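PDB 2B1X: naphthalene dioxygenase large subunit from Rhodococcus sp., which belongs to the Rieske-type ring-hydroxylating dioxygenase family and carries an Fe2S2 cluster in one domain and an iron(III) ion in the other. Local coordinates for residues A45-A50 with V298-S303; R82-A87 with W140-M145; R183-L188 with V273-R278; Q235-G240 with L417-A422. One frame throughout, in Å; residues are numbered along the deposited sequence.

Contact 1: A45-A50 with V298-S303; sequences AWVFLA and VFPNLS
Pro300 and Leu302 meet Ala45 and Phe48 in two apolar patches, and two waters fill the middle of the interface. The tighter packing lies at its ends. Pro300, which follows a cis peptide bond, brings CD to 3.4 Å from Trp46 O, and the same ring carbon rests against the methyl of Ala45. Beyond the waters, Leu302 straddles the root of Phe48: its CD2 lies 4.0 Å from Phe48 CB, while CD1 approaches CG and CD2 of the ring obliquely. Phe48 CG, anti to its backbone N (chi1 173°), is thereby set beside both Leu302 methyls.

In the middle, water rather than direct packing bridges the segments. One water donates to Asn301 OD1 and accepts from Phe48 N, both at 2.8 Å; Asn301 ND2 bonds to Trp326 O. A second water lies 2.9 Å from Phe299 O and 3.0 Å from Trp46 O, and Phe299 O is also bonded by Tyr169. All the touching residues are buried, consistent with interior waters. Strand 47-51, with a classic beta bulge at Leu49 and Ala50 opposite Ile155, packs on the turn between strands 293-298 and 302-309, a seam joining the Rieske domain to the catalytic domain.

Contact 2: R82-A87 with W140-M145; sequences RGHLNA and WNLRPM
Gly83 and Leu85 exchange backbone hydrogen bonds with Met145 and Arg143. Met145 N donates to Gly83 O at 2.9 Å, from above the carbonyl plane, and Leu85 N donates to Arg143 O at 2.8 Å. Both bonds are nearly straight, and between them His84 and Pro144 form a single beta bridge. Longer CA-H...O contacts, from Pro144 CA to Gly83 O and from His84 CA to Arg143 O, accompany them.

Apolar contacts flank the bridge. Leu142 crosses His84 at about a right angle, its CD1 over one face of the imidazole and 3.9 Å from His84 CB. Leu142 CG is anti to the carbonyl carbon (chi1 -67°), and from this branch point CD2 turns to Ala87 O. Leu85 and Arg143 lie side by side: Leu85 CD2 touches Arg143 CD and comes 4.0 Å from Arg143 NH1. The guanidinium leads on to the second subunit, where it bonds to Phe387 O and Thr390 OG1 and makes a cation-pi contact with Phe387.

Two waters complete the polar network. One lies in the plane of the His84 ring at its edge, 2.8 Å from ND1, and donates to Leu142 O; His84 NE2 bonds to Asn117 O. The other accepts from Arg143 N and donates to Leu85 O and Ala87 O. Edge strand 81-85 is thus joined to an irregular loop by an isolated beta bridge within the Rieske [2Fe-2S] domain, with the Leu142 side chain about 8 Å from the cluster.

Contact 3: R183-L188 with V273-R278; sequences RSDAGL and VEELER
Asp185 meets the carboxylate of Glu275 through its backbone N, which donates to Glu275 OE1 at 2.8 Å with an N-H...O angle of 168°. The donor stands above the carboxylate plane, 49° out of it. Glu275 CG is anti to the carbonyl carbon (chi1 -64°), and the chain runs extended beyond it. The same OE1 also comes 3.4 Å from Ser184 CB.

Charges gather at the outer side. The Asp185 and Glu275 carboxylates are stacked, a proximity of like charges, although Asp185 OD2 is less surely placed than its neighbours. Positive groups would be expected to offset it: Asp185 OD1 pairs with Arg279, while Arg278 brings its guanidinium edge to Asp185 OD2, although the exact spacing of that salt bridge is doubtful in the model. The central part of the guanidinium lies over Glu275 CA.

Apolar contact dominates the inner side. Arg183 and Leu276 lie side by side, pointing the same way. Arg183 CB is 3.9 Å from Leu276 CB, and further out Arg183 CD rests against Leu276 CD2. The polar end of Arg183 continues inward to a salt bridge with Glu343 and a bond to Asn306. Together the contacts fasten the loop between helix 174-181 and strand 188-199 onto the flank of helix 270-279, at the periphery of the catalytic domain.

Contact 4: Q235-G240 with L417-A422; sequences QFALYG and LDYAEA
Ala237 presents its methyl as a small bump against one face of the Tyr419 ring. CB sits 3.6 Å from the ring centroid and 20° off the ring normal, a CH-pi contact, and comes within 3.4 Å of Tyr419 CE2. Tyr419 CG, anti to its carbonyl carbon (chi1 -76°), is placed beside this methyl. Leu238 crosses the ring at about a right angle and sets one methyl, CD2, 3.9 Å from Tyr419 CD1 and against Leu417 CD1. At the far end of the tyrosine, OH approaches Phe236 CE2 obliquely at 3.4 Å and bonds to Pro234 O.

The bumps belong to a short 3-10 turn leading into strand 240-244 of the catalytic domain's sheet, and the hollow to the loop between strand 413-415 and helix 422-436. The Phe236 side chain lies about 9 Å from the iron(III) ion. Asp418 N donates to Ala237 O at 2.8 Å, joining the two segments beside the ring. Asp129 of the third subunit packs on Leu238 and Leu417 and bonds to Gln235 NE2, and Glu421 OE2 forms a salt bridge with Arg91 and a hydrogen bond with His90 of that subunit, both in its Fe2S2 pocket.

How the contacts relate
The centre of contact 1 lies about 4 Å from the chain's centre, where the two domains join, with contact 2 on the Rieske side and contacts 3 and 4 on the catalytic side. Contacts 2 and 3 both fall in the chain between the segments of contact 1, whereas contact 4 alternates with contacts 1 and 3. Contacts 1 and 2 touch where Leu49 CD1 meets Met145 CE at 3.9 Å. Contacts 3 and 4, their centres about 28 Å apart, attach peripheral elements near opposite outermost strands of the eight-stranded sheet, 188-199 and 413-415. Contacts 2 and 4, about 44 Å apart between centres, reach the second and third subunits respectively; contact 3 touches no other protein chain.

Contact 1: A45-A50 with V298-S303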
loop_
_atom_site.group_PDB
_atom_site.type_symbol
_atom_site.label_atom_id
_atom_site.label_comp_id
_atom_site.label_asym_id
_atom_site.label_seq_id
_atom_site.Cartn_x
_atom_site.Cartn_y
_atom_site.Cartn_z
ATOM N N ALA A 45 19.331 -1.151 -23.897
ATOM C CA ALA A 45 20.201 -0.002 -23.746
ATOM C C ALA A 45 21.292 -0.254 -22.728
ATOM O O ALA A 45 21.215 -1.203 -21.952
ATOM C CB ALA A 45 19.378 1.216 -23.331
ATOM N N TRP A 46 22.329 0.586 -22.757
ATOM C CA TRP A 46 23.374 0.541 -21.750
ATOM C C TRP A 46 22.895 1.395 -20.576
ATOM O O TRP A 46 22.579 2.577 -20.762
ATOM C CB TRP A 46 24.681 1.123 -22.300
ATOM C CG TRP A 46 25.430 0.201 -23.199
ATOM C CD1 TRP A 46 25.333 0.124 -24.553
ATOM C CD2 TRP A 46 26.350 -0.817 -22.804
ATOM N NE1 TRP A 46 26.164 -0.861 -25.040
ATOM C CE2 TRP A 46 26.810 -1.447 -23.982
ATOM C CE3 TRP A 46 26.868 -1.242 -21.565
ATOM C CZ2 TRP A 46 27.764 -2.469 -23.964
ATOM C CZ3 TRP A 46 27.801 -2.257 -21.544
ATOM C CH2 TRP A 46 28.241 -2.867 -22.733
ATOM N N VAL A 47 22.932 0.823 -19.378
ATOM C CA VAL A 47 22.424 1.463 -18.157
ATOM C C VAL A 47 23.555 1.625 -17.121
ATOM O O VAL A 47 24.341 0.710 -16.901
ATOM C CB VAL A 47 21.310 0.603 -17.540
ATOM C CG1 VAL A 47 20.829 1.190 -16.183
ATOM C CG2 VAL A 47 20.167 0.375 -18.579
ATOM N N PHE A 48 23.655 2.816 -16.524
ATOM C CA PHE A 48 24.701 3.085 -15.557
ATOM C C PHE A 48 24.428 2.294 -14.254
ATOM O O PHE A 48 23.286 2.261 -13.746
ATOM C CB PHE A 48 24.784 4.592 -15.259
ATOM C CG PHE A 48 25.743 4.928 -14.143
ATOM C CD1 PHE A 48 27.111 4.973 -14.366
ATOM C CD2 PHE A 48 25.263 5.170 -12.861
ATOM C CE1 PHE A 48 28.007 5.259 -13.315
ATOM C CE2 PHE A 48 26.119 5.434 -11.812
ATOM C CZ PHE A 48 27.509 5.507 -12.032
ATOM N N LEU A 49 25.484 1.677 -13.722
ATOM C CA LEU A 49 25.390 0.859 -12.509
ATOM C C LEU A 49 26.150 1.449 -11.314
ATOM O O LEU A 49 25.631 1.520 -10.198
ATOM C CB LEU A 49 25.992 -0.510 -12.783
ATOM C CG LEU A 49 25.324 -1.290 -13.936
ATOM C CD1 LEU A 49 26.078 -2.553 -14.267
ATOM C CD2 LEU A 49 23.905 -1.608 -13.558
ATOM N N ALA A 50 27.403 1.814 -11.542
ATOM C CA ALA A 50 28.263 2.215 -10.435
ATOM C C ALA A 50 29.442 2.986 -10.943
ATOM O O ALA A 50 29.771 2.914 -12.141
ATOM C CB ALA A 50 28.733 0.967 -9.651
ATOM N N VAL A 298 22.623 10.844 -20.329
ATOM C CA VAL A 298 23.065 9.688 -21.084
ATOM C C VAL A 298 21.886 8.692 -21.214
ATOM O O VAL A 298 21.459 8.064 -20.241
ATOM C CB VAL A 298 24.265 8.990 -20.391
ATOM C CG1 VAL A 298 24.785 7.859 -21.253
ATOM C CG2 VAL A 298 25.376 10.016 -20.120
ATOM N N PHE A 299 21.344 8.566 -22.407
ATOM C CA PHE A 299 20.182 7.697 -22.591
ATOM C C PHE A 299 20.460 6.288 -22.069
ATOM O O PHE A 299 21.543 5.757 -22.304
ATOM C CB PHE A 299 19.825 7.605 -24.065
ATOM C CG PHE A 299 18.521 6.957 -24.311
ATOM C CD1 PHE A 299 17.360 7.724 -24.459
ATOM C CD2 PHE A 299 18.442 5.569 -24.423
ATOM C CE1 PHE A 299 16.127 7.115 -24.690
ATOM C CE2 PHE A 299 17.188 4.929 -24.638
ATOM C CZ PHE A 299 16.044 5.706 -24.771
ATOM N N PRO A 300 19.499 5.660 -21.393
ATOM C CA PRO A 300 18.197 6.268 -21.057
ATOM C C PRO A 300 18.129 7.162 -19.812
ATOM O O PRO A 300 17.486 8.226 -19.910
ATOM C CB PRO A 300 17.273 5.053 -20.867
ATOM C CG PRO A 300 18.239 3.902 -20.461
ATOM C CD PRO A 300 19.603 4.245 -20.964
ATOM N N ASN A 301 18.716 6.758 -18.688
ATOM C CA ASN A 301 18.242 7.292 -17.392
ATOM C C ASN A 301 19.379 7.722 -16.454
ATOM O O ASN A 301 19.203 7.741 -15.241
ATOM C CB ASN A 301 17.317 6.279 -16.685
ATOM C CG ASN A 301 18.078 5.043 -16.174
ATOM O OD1 ASN A 301 19.085 4.655 -16.753
ATOM N ND2 ASN A 301 17.614 4.451 -15.078
ATOM N N LEU A 302 20.542 8.062 -17.014
ATOM C CA LEU A 302 21.628 8.647 -16.238
ATOM C C LEU A 302 21.718 10.121 -16.593
ATOM O O LEU A 302 21.917 10.455 -17.765
ATOM C CB LEU A 302 22.988 7.970 -16.543
ATOM C CG LEU A 302 24.235 8.765 -16.027
ATOM C CD1 LEU A 302 24.243 8.734 -14.508
ATOM C CD2 LEU A 302 25.539 8.240 -16.583
ATOM N N SER A 303 21.585 11.003 -15.599
ATOM C CA SER A 303 21.727 12.434 -15.868
ATOM C C SER A 303 22.907 13.008 -15.078
ATOM O O SER A 303 23.311 12.446 -14.058
ATOM C CB SER A 303 20.443 13.220 -15.544
ATOM O OG SER A 303 19.330 12.814 -16.354
HETATM O O HOH W 1 22.586 5.335 -19.593
HETATM O O HOH W 2 21.888 4.958 -17.050
#

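Contact 2: R82-A87 with W140-M145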
loop_
_atom_site.group_PDB
_atom_site.type_symbol
_atom_site.label_atom_id
_atom_site.label_comp_id
_atom_site.label_asym_id
_atom_site.label_seq_id
_atom_site.Cartn_x
_atom_site.Cartn_y
_atom_site.Cartn_z
ATOM N N ARG A 82 33.426 -7.106 -12.157
ATOM C CA ARG A 82 32.398 -8.082 -12.479
ATOM C C ARG A 82 31.030 -7.512 -12.222
ATOM O O ARG A 82 30.881 -6.628 -11.374
ATOM C CB ARG A 82 32.534 -9.314 -11.579
ATOM C CG ARG A 82 33.870 -9.964 -11.654
ATOM C CD ARG A 82 34.022 -10.848 -12.867
ATOM N NE ARG A 82 35.352 -11.446 -12.976
ATOM C CZ ARG A 82 35.600 -12.549 -13.673
ATOM N NH1 ARG A 82 34.599 -13.174 -14.310
ATOM N NH2 ARG A 82 36.841 -13.035 -13.732
ATOM N N GLY A 83 30.049 -8.035 -12.960
ATOM C CA GLY A 83 28.639 -7.818 -12.722
ATOM C C GLY A 83 27.962 -9.188 -12.737
ATOM O O GLY A 83 27.953 -9.847 -13.769
ATOM N N HIS A 84 27.431 -9.602 -11.579
ATOM C CA HIS A 84 26.812 -10.909 -11.385
ATOM C C HIS A 84 25.357 -10.753 -11.045
ATOM O O HIS A 84 25.037 -10.036 -10.102
ATOM C CB HIS A 84 27.385 -11.606 -10.145
ATOM C CG HIS A 84 28.870 -11.718 -10.103
ATOM N ND1 HIS A 84 29.604 -12.392 -11.067
ATOM C CD2 HIS A 84 29.757 -11.314 -9.165
ATOM C CE1 HIS A 84 30.883 -12.347 -10.746
ATOM N NE2 HIS A 84 30.998 -11.722 -9.586
ATOM N N LEU A 85 24.466 -11.472 -11.726
ATOM C CA LEU A 85 23.079 -11.519 -11.310
ATOM C C LEU A 85 23.000 -12.046 -9.875
ATOM O O LEU A 85 23.551 -13.121 -9.556
ATOM C CB LEU A 85 22.229 -12.406 -12.262
ATOM C CG LEU A 85 20.728 -12.522 -11.917
ATOM C CD1 LEU A 85 20.033 -11.205 -12.266
ATOM C CD2 LEU A 85 20.067 -13.710 -12.668
ATOM N N ASN A 86 22.299 -11.315 -9.007
ATOM C CA ASN A 86 22.260 -11.643 -7.589
ATOM C C ASN A 86 21.229 -12.723 -7.251
ATOM O O ASN A 86 20.304 -12.514 -6.441
ATOM C CB ASN A 86 22.023 -10.384 -6.770
ATOM C CG ASN A 86 22.210 -10.613 -5.282
ATOM O OD1 ASN A 86 22.810 -11.598 -4.869
ATOM N ND2 ASN A 86 21.654 -9.711 -4.466
ATOM N N ALA A 87 21.414 -13.886 -7.861
ATOM C CA ALA A 87 20.433 -14.963 -7.844
ATOM C C ALA A 87 21.211 -16.241 -7.925
ATOM O O ALA A 87 21.828 -16.522 -8.951
ATOM C CB ALA A 87 19.454 -14.840 -9.036
ATOM N N TRP A 140 27.399 -23.840 -13.473
ATOM C CA TRP A 140 26.504 -23.133 -12.559
ATOM C C TRP A 140 27.149 -21.973 -11.811
ATOM O O TRP A 140 26.834 -21.746 -10.627
ATOM C CB TRP A 140 25.838 -24.136 -11.611
ATOM C CG TRP A 140 25.220 -25.243 -12.436
ATOM C CD1 TRP A 140 25.783 -26.435 -12.742
ATOM C CD2 TRP A 140 23.961 -25.204 -13.132
ATOM N NE1 TRP A 140 24.959 -27.152 -13.573
ATOM C CE2 TRP A 140 23.844 -26.414 -13.847
ATOM C CE3 TRP A 140 22.940 -24.247 -13.257
ATOM C CZ2 TRP A 140 22.725 -26.727 -14.620
ATOM C CZ3 TRP A 140 21.815 -24.563 -14.025
ATOM C CH2 TRP A 140 21.720 -25.788 -14.690
ATOM N N ASN A 141 27.991 -21.213 -12.522
ATOM C CA ASN A 141 28.540 -19.952 -12.021
ATOM C C ASN A 141 27.420 -18.919 -11.960
ATOM O O ASN A 141 26.388 -19.090 -12.612
ATOM C CB ASN A 141 29.678 -19.446 -12.931
ATOM C CG ASN A 141 30.885 -20.408 -12.949
ATOM O OD1 ASN A 141 31.010 -21.279 -12.072
ATOM N ND2 ASN A 141 31.779 -20.243 -13.944
ATOM N N LEU A 142 27.618 -17.855 -11.193
ATOM C CA LEU A 142 26.652 -16.754 -11.185
ATOM C C LEU A 142 26.545 -16.220 -12.606
ATOM O O LEU A 142 27.567 -16.117 -13.332
ATOM C CB LEU A 142 27.122 -15.637 -10.229
ATOM C CG LEU A 142 27.141 -15.987 -8.732
ATOM C CD1 LEU A 142 27.695 -14.808 -7.901
ATOM C CD2 LEU A 142 25.768 -16.419 -8.208
ATOM N N ARG A 143 25.322 -15.883 -13.010
ATOM C CA ARG A 143 25.104 -15.377 -14.377
ATOM C C ARG A 143 25.689 -13.985 -14.570
ATOM O O ARG A 143 25.321 -13.049 -13.862
ATOM C CB ARG A 143 23.628 -15.374 -14.763
ATOM C CG ARG A 143 23.007 -16.745 -14.755
ATOM C CD ARG A 143 21.519 -16.722 -15.067
ATOM N NE ARG A 143 21.277 -16.418 -16.484
ATOM C CZ ARG A 143 20.152 -15.910 -16.943
ATOM N NH1 ARG A 143 19.165 -15.638 -16.097
ATOM N NH2 ARG A 143 20.007 -15.686 -18.246
ATOM N N PRO A 144 26.576 -13.844 -15.549
ATOM C CA PRO A 144 27.194 -12.553 -15.817
ATOM C C PRO A 144 26.171 -11.596 -16.430
ATOM O O PRO A 144 25.221 -12.034 -17.099
ATOM C CB PRO A 144 28.295 -12.886 -16.851
ATOM C CG PRO A 144 28.337 -14.347 -17.006
ATOM C CD PRO A 144 27.035 -14.895 -16.483
ATOM N N MET A 145 26.338 -10.314 -16.144
ATOM C CA MET A 145 25.754 -9.249 -16.974
ATOM C C MET A 145 26.166 -9.542 -18.430
ATOM O O MET A 145 27.353 -9.683 -18.705
ATOM C CB MET A 145 26.336 -7.901 -16.531
ATOM C CG MET A 145 25.916 -6.675 -17.374
ATOM S SD MET A 145 24.108 -6.416 -17.180
ATOM C CE MET A 145 24.173 -5.700 -15.504
HETATM O O HOH W 3 29.235 -13.817 -13.421
HETATM O O HOH W 4 23.186 -15.569 -11.049
#

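Contact 3: R183-L188 with V273-R278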
loop_
_atom_site.group_PDB
_atom_site.type_symbol
_atom_site.label_atom_id
_atom_site.label_comp_id
_atom_site.label_asym_id
_atom_site.label_seq_id
_atom_site.Cartn_x
_atom_site.Cartn_y
_atom_site.Cartn_z
ATOM N N ARG A 183 39.110 15.343 -15.964
ATOM C CA ARG A 183 39.886 16.546 -15.688
ATOM C C ARG A 183 41.169 16.300 -14.906
ATOM O O ARG A 183 42.093 17.053 -15.048
ATOM C CB ARG A 183 39.025 17.574 -14.943
ATOM C CG ARG A 183 37.822 18.061 -15.733
ATOM C CD ARG A 183 37.058 19.183 -15.079
ATOM N NE ARG A 183 36.296 18.776 -13.902
ATOM C CZ ARG A 183 34.980 18.923 -13.767
ATOM N NH1 ARG A 183 34.253 19.428 -14.754
ATOM N NH2 ARG A 183 34.379 18.528 -12.649
ATOM N N SER A 184 41.205 15.275 -14.062
ATOM C CA SER A 184 42.296 15.077 -13.113
ATOM C C SER A 184 43.002 13.724 -13.320
ATOM O O SER A 184 42.404 12.783 -13.846
ATOM C CB SER A 184 41.737 15.154 -11.684
ATOM O OG SER A 184 40.971 13.987 -11.366
ATOM N N ASP A 185 44.267 13.660 -12.901
ATOM C CA ASP A 185 45.105 12.461 -13.004
ATOM C C ASP A 185 44.615 11.311 -12.141
ATOM O O ASP A 185 44.583 10.156 -12.595
ATOM C CB ASP A 185 46.543 12.789 -12.597
ATOM C CG ASP A 185 47.303 13.578 -13.659
ATOM O OD1 ASP A 185 46.909 13.580 -14.853
ATOM O OD2 ASP A 185 48.335 14.251 -13.378
ATOM N N ALA A 186 44.259 11.619 -10.896
ATOM C CA ALA A 186 43.766 10.597 -9.969
ATOM C C ALA A 186 42.298 10.229 -10.226
ATOM O O ALA A 186 41.849 9.180 -9.777
ATOM C CB ALA A 186 43.975 11.043 -8.519
ATOM N N GLY A 187 41.568 11.088 -10.944
ATOM C CA GLY A 187 40.181 10.811 -11.273
ATOM C C GLY A 187 39.180 11.295 -10.236
ATOM O O GLY A 187 39.537 11.892 -9.216
ATOM N N LEU A 188 37.913 11.042 -10.532
ATOM C CA LEU A 188 36.772 11.367 -9.686
ATOM C C LEU A 188 36.556 10.315 -8.609
ATOM O O LEU A 188 36.869 9.127 -8.806
ATOM C CB LEU A 188 35.518 11.380 -10.562
ATOM C CG LEU A 188 34.792 12.653 -10.992
ATOM C CD1 LEU A 188 35.512 13.961 -10.706
ATOM C CD2 LEU A 188 34.384 12.532 -12.453
ATOM N N VAL A 273 43.048 22.459 -12.483
ATOM C CA VAL A 273 43.126 23.229 -13.722
ATOM C C VAL A 273 44.418 22.892 -14.487
ATOM O O VAL A 273 44.389 22.701 -15.699
ATOM C CB VAL A 273 43.043 24.737 -13.460
ATOM C CG1 VAL A 273 43.356 25.544 -14.730
ATOM C CG2 VAL A 273 41.682 25.110 -12.923
ATOM N N GLU A 274 45.534 22.793 -13.767
ATOM C CA GLU A 274 46.795 22.326 -14.334
ATOM C C GLU A 274 46.604 21.026 -15.091
ATOM O O GLU A 274 47.009 20.913 -16.251
ATOM C CB GLU A 274 47.790 22.056 -13.210
ATOM C CG GLU A 274 48.941 23.026 -13.077
ATOM C CD GLU A 274 50.107 22.409 -12.303
ATOM O OE1 GLU A 274 49.910 22.023 -11.117
ATOM O OE2 GLU A 274 51.216 22.293 -12.878
ATOM N N GLU A 275 45.979 20.057 -14.420
ATOM C CA GLU A 275 45.844 18.705 -14.952
ATOM C C GLU A 275 44.894 18.710 -16.164
ATOM O O GLU A 275 45.207 18.123 -17.201
ATOM C CB GLU A 275 45.426 17.715 -13.841
ATOM C CG GLU A 275 46.504 17.575 -12.751
ATOM C CD GLU A 275 46.138 16.626 -11.618
ATOM O OE1 GLU A 275 45.032 16.022 -11.638
ATOM O OE2 GLU A 275 46.989 16.455 -10.714
ATOM N N LEU A 276 43.768 19.416 -16.059
ATOM C CA LEU A 276 42.778 19.409 -17.135
ATOM C C LEU A 276 43.310 20.036 -18.446
ATOM O O LEU A 276 43.025 19.566 -19.547
ATOM C CB LEU A 276 41.440 20.028 -16.672
ATOM C CG LEU A 276 41.229 21.540 -16.635
ATOM C CD1 LEU A 276 40.934 22.113 -18.021
ATOM C CD2 LEU A 276 40.080 21.883 -15.677
ATOM N N GLU A 277 44.114 21.074 -18.317
ATOM C CA GLU A 277 44.803 21.669 -19.469
ATOM C C GLU A 277 45.744 20.704 -20.196
ATOM O O GLU A 277 46.059 20.890 -21.373
ATOM C CB GLU A 277 45.574 22.910 -19.038
ATOM C CG GLU A 277 44.670 24.066 -18.641
ATOM C CD GLU A 277 45.414 25.329 -18.219
ATOM O OE1 GLU A 277 46.438 25.242 -17.479
ATOM O OE2 GLU A 277 44.954 26.428 -18.625
ATOM N N ARG A 278 46.161 19.658 -19.492
ATOM C CA ARG A 278 47.062 18.667 -20.038
ATOM C C ARG A 278 46.303 17.382 -20.425
ATOM O O ARG A 278 46.722 16.677 -21.350
ATOM C CB ARG A 278 48.212 18.474 -19.033
ATOM C CG ARG A 278 48.858 17.119 -18.884
ATOM C CD ARG A 278 49.926 17.118 -17.790
ATOM N NE ARG A 278 49.493 16.407 -16.579
ATOM C CZ ARG A 278 49.632 16.873 -15.336
ATOM N NH1 ARG A 278 50.174 18.066 -15.102
ATOM N NH2 ARG A 278 49.229 16.134 -14.315
#

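Contact 4: Q235-G240 with L417-A422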
loop_
_atom_site.group_PDB
_atom_site.type_symbol
_atom_site.label_atom_id
_atom_site.label_comp_id
_atom_site.label_asym_id
_atom_site.label_seq_id
_atom_site.Cartn_x
_atom_site.Cartn_y
_atom_site.Cartn_z
ATOM N N GLN A 235 17.380 35.843 -19.367
ATOM C CA GLN A 235 18.044 35.495 -20.608
ATOM C C GLN A 235 19.286 34.660 -20.367
ATOM O O GLN A 235 20.060 34.441 -21.300
ATOM C CB GLN A 235 18.483 36.768 -21.340
ATOM C CG GLN A 235 17.357 37.671 -21.803
ATOM C CD GLN A 235 17.857 38.714 -22.781
ATOM O OE1 GLN A 235 18.919 39.327 -22.555
ATOM N NE2 GLN A 235 17.123 38.910 -23.870
ATOM N N PHE A 236 19.500 34.200 -19.128
ATOM C CA PHE A 236 20.741 33.494 -18.794
ATOM C C PHE A 236 21.120 32.335 -19.737
ATOM O O PHE A 236 22.298 32.105 -19.999
ATOM C CB PHE A 236 20.743 33.034 -17.324
ATOM C CG PHE A 236 20.075 31.699 -17.103
ATOM C CD1 PHE A 236 20.840 30.542 -16.868
ATOM C CD2 PHE A 236 18.688 31.597 -17.115
ATOM C CE1 PHE A 236 20.219 29.304 -16.653
ATOM C CE2 PHE A 236 18.065 30.371 -16.919
ATOM C CZ PHE A 236 18.839 29.220 -16.677
ATOM N N ALA A 237 20.127 31.619 -20.249
ATOM C CA ALA A 237 20.393 30.436 -21.072
ATOM C C ALA A 237 20.693 30.757 -22.530
ATOM O O ALA A 237 21.153 29.886 -23.278
ATOM C CB ALA A 237 19.297 29.414 -20.935
ATOM N N LEU A 238 20.533 32.030 -22.912
ATOM C CA LEU A 238 20.971 32.480 -24.219
ATOM C C LEU A 238 22.496 32.411 -24.364
ATOM O O LEU A 238 23.019 32.330 -25.492
ATOM C CB LEU A 238 20.470 33.910 -24.514
ATOM C CG LEU A 238 18.956 34.144 -24.619
ATOM C CD1 LEU A 238 18.687 35.577 -25.103
ATOM C CD2 LEU A 238 18.240 33.093 -25.516
ATOM N N TYR A 239 23.209 32.457 -23.234
ATOM C CA TYR A 239 24.686 32.437 -23.246
ATOM C C TYR A 239 25.146 31.005 -23.064
ATOM O O TYR A 239 25.882 30.680 -22.133
ATOM C CB TYR A 239 25.273 33.346 -22.165
ATOM C CG TYR A 239 24.700 34.751 -22.231
ATOM C CD1 TYR A 239 23.625 35.112 -21.425
ATOM C CD2 TYR A 239 25.236 35.711 -23.108
ATOM C CE1 TYR A 239 23.066 36.370 -21.502
ATOM C CE2 TYR A 239 24.686 36.991 -23.186
ATOM C CZ TYR A 239 23.603 37.316 -22.380
ATOM O OH TYR A 239 23.038 38.579 -22.418
ATOM N N GLY A 240 24.660 30.144 -23.951
ATOM C CA GLY A 240 24.928 28.730 -23.857
ATOM C C GLY A 240 24.784 28.011 -25.182
ATOM O O GLY A 240 24.470 28.619 -26.216
ATOM N N LEU A 417 22.212 28.570 -28.396
ATOM C CA LEU A 417 21.520 29.013 -27.205
ATOM C C LEU A 417 21.104 27.744 -26.461
ATOM O O LEU A 417 21.118 26.655 -27.051
ATOM C CB LEU A 417 20.315 29.894 -27.576
ATOM C CG LEU A 417 19.044 29.230 -28.149
ATOM C CD1 LEU A 417 17.861 30.202 -28.178
ATOM C CD2 LEU A 417 19.281 28.670 -29.549
ATOM N N ASP A 418 20.693 27.867 -25.202
ATOM C CA ASP A 418 20.192 26.713 -24.443
ATOM C C ASP A 418 18.709 26.846 -24.017
ATOM O O ASP A 418 18.243 26.141 -23.120
ATOM C CB ASP A 418 21.132 26.392 -23.263
ATOM C CG ASP A 418 20.956 24.966 -22.723
ATOM O OD1 ASP A 418 20.455 24.060 -23.453
ATOM O OD2 ASP A 418 21.245 24.669 -21.537
ATOM N N TYR A 419 17.967 27.747 -24.654
ATOM C CA TYR A 419 16.517 27.675 -24.631
ATOM C C TYR A 419 16.095 26.969 -25.931
ATOM O O TYR A 419 15.906 27.600 -26.953
ATOM C CB TYR A 419 15.848 29.073 -24.546
ATOM C CG TYR A 419 15.887 29.720 -23.180
ATOM C CD1 TYR A 419 15.993 31.109 -23.065
ATOM C CD2 TYR A 419 15.864 28.947 -21.993
ATOM C CE1 TYR A 419 16.052 31.735 -21.795
ATOM C CE2 TYR A 419 15.926 29.553 -20.724
ATOM C CZ TYR A 419 16.023 30.962 -20.638
ATOM O OH TYR A 419 16.093 31.604 -19.409
ATOM N N ALA A 420 16.022 25.655 -25.888
ATOM C CA ALA A 420 15.567 24.878 -27.035
ATOM C C ALA A 420 15.022 23.571 -26.494
ATOM O O ALA A 420 15.209 23.271 -25.313
ATOM C CB ALA A 420 16.695 24.626 -28.029
ATOM N N GLU A 421 14.318 22.828 -27.345
ATOM C CA GLU A 421 13.781 21.520 -26.977
ATOM C C GLU A 421 14.205 20.448 -27.985
ATOM O O GLU A 421 13.599 19.342 -28.060
ATOM C CB GLU A 421 12.258 21.578 -26.770
ATOM C CG GLU A 421 11.877 22.271 -25.465
ATOM C CD GLU A 421 10.413 22.682 -25.348
ATOM O OE1 GLU A 421 9.771 22.956 -26.387
ATOM O OE2 GLU A 421 9.913 22.755 -24.187
ATOM N N ALA A 422 15.260 20.754 -28.744
ATOM C CA ALA A 422 15.848 19.795 -29.695
ATOM C C ALA A 422 16.418 18.545 -28.998
ATOM O O ALA A 422 16.245 17.403 -29.483
ATOM C CB ALA A 422 16.911 20.465 -30.578
#